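Local coordinates for Ifi204 (Mus musculus domesticus, PDB 5YZW), which probably senses DNA in innate immunity, recognising it through a HIN domain of the interferon-inducible PYHIN family, at residues A[145-157]-A[179-191]. Sequence-based numbering, arbitrary orientation.
Sequences GKMEVVVYGRLTN and GWQLRSVRHSYMQ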
# COMPACT_ATOMS: atom_id res chain seq x y z
N GLY A 145 -0.75 14.55 15.86
CA GLY A 145 -0.71 15.68 14.95
C GLY A 145 -1.81 15.60 13.90
O GLY A 145 -2.71 14.75 13.98
N LYS A 146 -1.71 16.49 12.92
CA LYS A 146 -2.71 16.64 11.87
C LYS A 146 -2.01 16.92 10.55
O LYS A 146 -0.93 17.53 10.53
CB LYS A 146 -3.71 17.78 12.18
CG LYS A 146 -4.57 17.57 13.42
CD LYS A 146 -4.24 18.61 14.51
CE LYS A 146 -4.89 18.25 15.84
NZ LYS A 146 -5.06 19.43 16.73
N MET A 147 -2.61 16.48 9.45
CA MET A 147 -2.09 16.77 8.12
C MET A 147 -3.22 16.63 7.11
O MET A 147 -4.36 16.29 7.45
CB MET A 147 -0.90 15.86 7.77
CG MET A 147 -1.12 14.38 8.02
SD MET A 147 0.29 13.27 7.67
CE MET A 147 1.22 14.19 6.46
N GLU A 148 -2.90 16.93 5.85
CA GLU A 148 -3.85 16.86 4.75
C GLU A 148 -3.54 15.66 3.87
O GLU A 148 -2.37 15.38 3.59
CB GLU A 148 -3.79 18.12 3.88
CG GLU A 148 -4.43 19.35 4.43
CD GLU A 148 -4.35 20.50 3.43
OE1 GLU A 148 -3.42 20.49 2.60
OE2 GLU A 148 -5.22 21.40 3.48
N VAL A 149 -4.57 14.96 3.43
CA VAL A 149 -4.46 14.01 2.33
C VAL A 149 -4.98 14.71 1.08
O VAL A 149 -6.12 15.18 1.05
CB VAL A 149 -5.24 12.72 2.61
CG1 VAL A 149 -5.12 11.76 1.44
CG2 VAL A 149 -4.73 12.06 3.89
N VAL A 150 -4.14 14.81 0.06
CA VAL A 150 -4.50 15.48 -1.18
C VAL A 150 -4.83 14.40 -2.20
O VAL A 150 -3.98 13.57 -2.55
CB VAL A 150 -3.38 16.40 -1.68
CG1 VAL A 150 -3.82 17.14 -2.94
CG2 VAL A 150 -3.03 17.41 -0.59
N VAL A 151 -6.07 14.40 -2.67
CA VAL A 151 -6.55 13.43 -3.64
C VAL A 151 -6.90 14.15 -4.93
O VAL A 151 -7.60 15.17 -4.92
CB VAL A 151 -7.74 12.63 -3.09
CG1 VAL A 151 -8.24 11.63 -4.12
CG2 VAL A 151 -7.31 11.88 -1.82
N TYR A 152 -6.41 13.61 -6.04
CA TYR A 152 -6.74 14.09 -7.37
C TYR A 152 -6.98 12.89 -8.29
O TYR A 152 -6.34 11.85 -8.14
CB TYR A 152 -5.61 14.95 -7.94
CG TYR A 152 -5.93 15.53 -9.28
CD1 TYR A 152 -6.72 16.66 -9.39
CD2 TYR A 152 -5.45 14.94 -10.45
CE1 TYR A 152 -7.02 17.20 -10.62
CE2 TYR A 152 -5.74 15.48 -11.68
CZ TYR A 152 -6.53 16.61 -11.76
OH TYR A 152 -6.83 17.15 -12.99
N GLY A 153 -7.90 13.04 -9.24
CA GLY A 153 -8.08 12.01 -10.26
C GLY A 153 -8.96 10.85 -9.84
O GLY A 153 -9.94 11.05 -9.11
N ARG A 154 -8.62 9.63 -10.27
CA ARG A 154 -9.53 8.49 -10.12
C ARG A 154 -10.01 8.33 -8.68
O ARG A 154 -11.17 7.98 -8.45
CB ARG A 154 -8.86 7.21 -10.63
CG ARG A 154 -7.75 6.66 -9.74
CD ARG A 154 -7.13 5.37 -10.33
NE ARG A 154 -5.74 5.24 -9.91
CZ ARG A 154 -5.38 4.76 -8.73
NH1 ARG A 154 -6.31 4.33 -7.88
NH2 ARG A 154 -4.11 4.72 -8.38
N LEU A 155 -9.14 8.60 -7.70
CA LEU A 155 -9.52 8.38 -6.31
C LEU A 155 -10.46 9.45 -5.76
O LEU A 155 -10.88 9.33 -4.61
CB LEU A 155 -8.26 8.26 -5.43
CG LEU A 155 -7.48 6.93 -5.55
CD1 LEU A 155 -6.25 6.91 -4.65
CD2 LEU A 155 -8.35 5.72 -5.25
N THR A 156 -10.82 10.48 -6.54
CA THR A 156 -11.84 11.40 -6.04
C THR A 156 -13.22 10.77 -6.03
O THR A 156 -14.13 11.33 -5.41
CB THR A 156 -11.88 12.72 -6.84
OG1 THR A 156 -12.17 12.47 -8.22
CG2 THR A 156 -10.57 13.47 -6.74
N ASN A 157 -13.41 9.62 -6.69
CA ASN A 157 -14.71 8.96 -6.71
C ASN A 157 -14.99 8.16 -5.44
O ASN A 157 -16.06 7.55 -5.35
CB ASN A 157 -14.83 8.02 -7.92
CG ASN A 157 -14.38 8.67 -9.22
OD1 ASN A 157 -13.71 8.04 -10.04
ND2 ASN A 157 -14.77 9.93 -9.42
N GLY A 179 2.49 22.95 6.21
CA GLY A 179 2.21 21.61 6.70
C GLY A 179 2.65 20.49 5.77
O GLY A 179 3.29 20.67 4.73
N TRP A 180 2.28 19.29 6.18
CA TRP A 180 2.64 18.07 5.48
C TRP A 180 1.41 17.48 4.81
O TRP A 180 0.28 17.69 5.26
CB TRP A 180 3.26 17.05 6.43
CG TRP A 180 4.59 17.45 6.99
CD1 TRP A 180 4.83 18.37 7.97
CD2 TRP A 180 5.88 16.94 6.60
NE1 TRP A 180 6.18 18.46 8.21
CE2 TRP A 180 6.84 17.59 7.39
CE3 TRP A 180 6.30 15.98 5.67
CZ2 TRP A 180 8.21 17.32 7.27
CZ3 TRP A 180 7.67 15.72 5.56
CH2 TRP A 180 8.60 16.39 6.35
N GLN A 181 1.64 16.74 3.72
CA GLN A 181 0.56 16.16 2.93
C GLN A 181 0.92 14.73 2.54
O GLN A 181 2.10 14.38 2.42
CB GLN A 181 0.29 16.96 1.65
CG GLN A 181 0.07 18.47 1.87
CD GLN A 181 1.37 19.26 1.90
OE1 GLN A 181 2.36 18.86 1.29
NE2 GLN A 181 1.37 20.38 2.62
N LEU A 182 -0.11 13.92 2.34
CA LEU A 182 -0.01 12.62 1.70
C LEU A 182 -0.75 12.77 0.37
O LEU A 182 -1.98 12.92 0.36
CB LEU A 182 -0.60 11.52 2.57
CG LEU A 182 0.16 11.21 3.86
CD1 LEU A 182 -0.68 10.28 4.72
CD2 LEU A 182 1.49 10.56 3.51
N ARG A 183 0.00 12.76 -0.72
CA ARG A 183 -0.53 12.97 -2.06
C ARG A 183 -0.81 11.65 -2.76
O ARG A 183 0.06 10.77 -2.84
CB ARG A 183 0.46 13.80 -2.88
CG ARG A 183 0.26 15.29 -2.76
CD ARG A 183 1.49 16.03 -3.22
NE ARG A 183 1.60 17.31 -2.53
CZ ARG A 183 0.91 18.40 -2.86
NH1 ARG A 183 0.06 18.37 -3.88
NH2 ARG A 183 1.08 19.52 -2.17
N SER A 184 -2.02 11.52 -3.28
CA SER A 184 -2.32 10.43 -4.19
C SER A 184 -1.37 10.48 -5.38
O SER A 184 -1.03 11.55 -5.88
CB SER A 184 -3.76 10.55 -4.67
OG SER A 184 -3.90 11.64 -5.57
N VAL A 185 -0.91 9.30 -5.81
CA VAL A 185 -0.03 9.14 -6.96
C VAL A 185 -0.53 7.96 -7.79
O VAL A 185 -1.54 7.32 -7.46
CB VAL A 185 1.44 8.92 -6.56
CG1 VAL A 185 2.06 10.19 -5.95
CG2 VAL A 185 1.57 7.73 -5.64
N ARG A 186 0.21 7.65 -8.86
CA ARG A 186 -0.26 6.71 -9.88
C ARG A 186 -0.66 5.34 -9.30
O ARG A 186 -1.64 4.74 -9.75
CB ARG A 186 0.82 6.53 -10.95
CG ARG A 186 0.38 5.66 -12.13
CD ARG A 186 1.42 5.70 -13.22
NE ARG A 186 1.28 4.64 -14.21
CZ ARG A 186 0.38 4.65 -15.20
NH1 ARG A 186 -0.47 5.66 -15.33
NH2 ARG A 186 0.34 3.64 -16.06
N HIS A 187 0.09 4.82 -8.32
CA HIS A 187 -0.20 3.49 -7.77
C HIS A 187 -0.98 3.55 -6.47
O HIS A 187 -1.10 2.53 -5.79
CB HIS A 187 1.08 2.68 -7.56
CG HIS A 187 1.84 2.40 -8.82
ND1 HIS A 187 3.19 2.15 -8.84
CD2 HIS A 187 1.42 2.34 -10.11
CE1 HIS A 187 3.58 1.97 -10.09
NE2 HIS A 187 2.53 2.08 -10.88
N SER A 188 -1.52 4.72 -6.11
CA SER A 188 -2.22 4.84 -4.84
C SER A 188 -3.52 4.06 -4.85
O SER A 188 -4.15 3.81 -5.88
CB SER A 188 -2.55 6.31 -4.49
OG SER A 188 -1.38 7.10 -4.41
N TYR A 189 -3.94 3.72 -3.64
CA TYR A 189 -5.21 3.06 -3.42
C TYR A 189 -5.75 3.55 -2.09
O TYR A 189 -4.99 3.82 -1.15
CB TYR A 189 -5.08 1.52 -3.42
CG TYR A 189 -6.36 0.82 -3.00
CD1 TYR A 189 -7.37 0.57 -3.93
CD2 TYR A 189 -6.58 0.44 -1.69
CE1 TYR A 189 -8.57 -0.05 -3.54
CE2 TYR A 189 -7.76 -0.17 -1.29
CZ TYR A 189 -8.76 -0.42 -2.21
OH TYR A 189 -9.92 -1.04 -1.80
N MET A 190 -7.07 3.67 -2.00
CA MET A 190 -7.66 4.03 -0.73
C MET A 190 -9.07 3.47 -0.67
O MET A 190 -9.71 3.26 -1.70
CB MET A 190 -7.69 5.56 -0.53
CG MET A 190 -8.41 6.32 -1.63
SD MET A 190 -8.37 8.13 -1.42
CE MET A 190 -8.15 8.23 0.33
N GLN A 191 -9.54 3.23 0.55
CA GLN A 191 -10.93 2.88 0.78
C GLN A 191 -11.31 3.29 2.19
O GLN A 191 -10.45 3.39 3.07
CB GLN A 191 -11.18 1.38 0.57
CG GLN A 191 -11.05 0.57 1.82
CD GLN A 191 -10.84 -0.91 1.55
OE1 GLN A 191 -9.99 -1.55 2.17
NE2 GLN A 191 -11.63 -1.47 0.63
O HOH W 1 -3.35 11.57 -8.27
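The carbonyl oxygen of S188 is held by both terminal nitrogens of R154, an example of how one guanidinium can tie a turn to a 3-10 segment beyond a strand. R154 NH2 lies 2.7 Å from S188 O, on a lone pair in the carbonyl plane, while NH1 reaches the same oxygen with a more bent bond. R154 NH2 also donates to R186 O at 2.8 Å, coming from above that carbonyl plane. The group thus lies edge-on to the type I turn V185–S188, whose closure is reinforced by V185 N donating to S188 OG. The arginine gets there by rising from the 3-10 segment 154–157 with an extended chain, CG set between backbone N and carbonyl carbon (chi1 72°).

Beside it, both L155 methyls rest against M190 CG, CD2 at 3.7 Å, and CD1 also meets S188 CB; V151 CG2 touches the M190 sulfur. Upstream, strands 145–151 and 180–183 run parallel: L182 N donates to E148 O, V150 N to L182 O and S184 N to V150 O at 2.9 Å. S184 then turns its hydroxyl back to continue the pairing, OG accepting from Y152 N at 3.2 Å and sharing a water with Y152 O.

M147, bent at its last torsion, sets its methyl CE against W180 CB (3.5 Å) on the side where V149 and L182 both pack on L168 of strand 165–169. On the other face V150 lies alongside the aliphatic parts of Q181 and R183, whose polar ends both bond T174. These are elements of an OB-fold barrel: strand pairing joins the two segments at one end, and at the other one positive group draws two carbonyl oxygens together, probably offsetting their mutual repulsion.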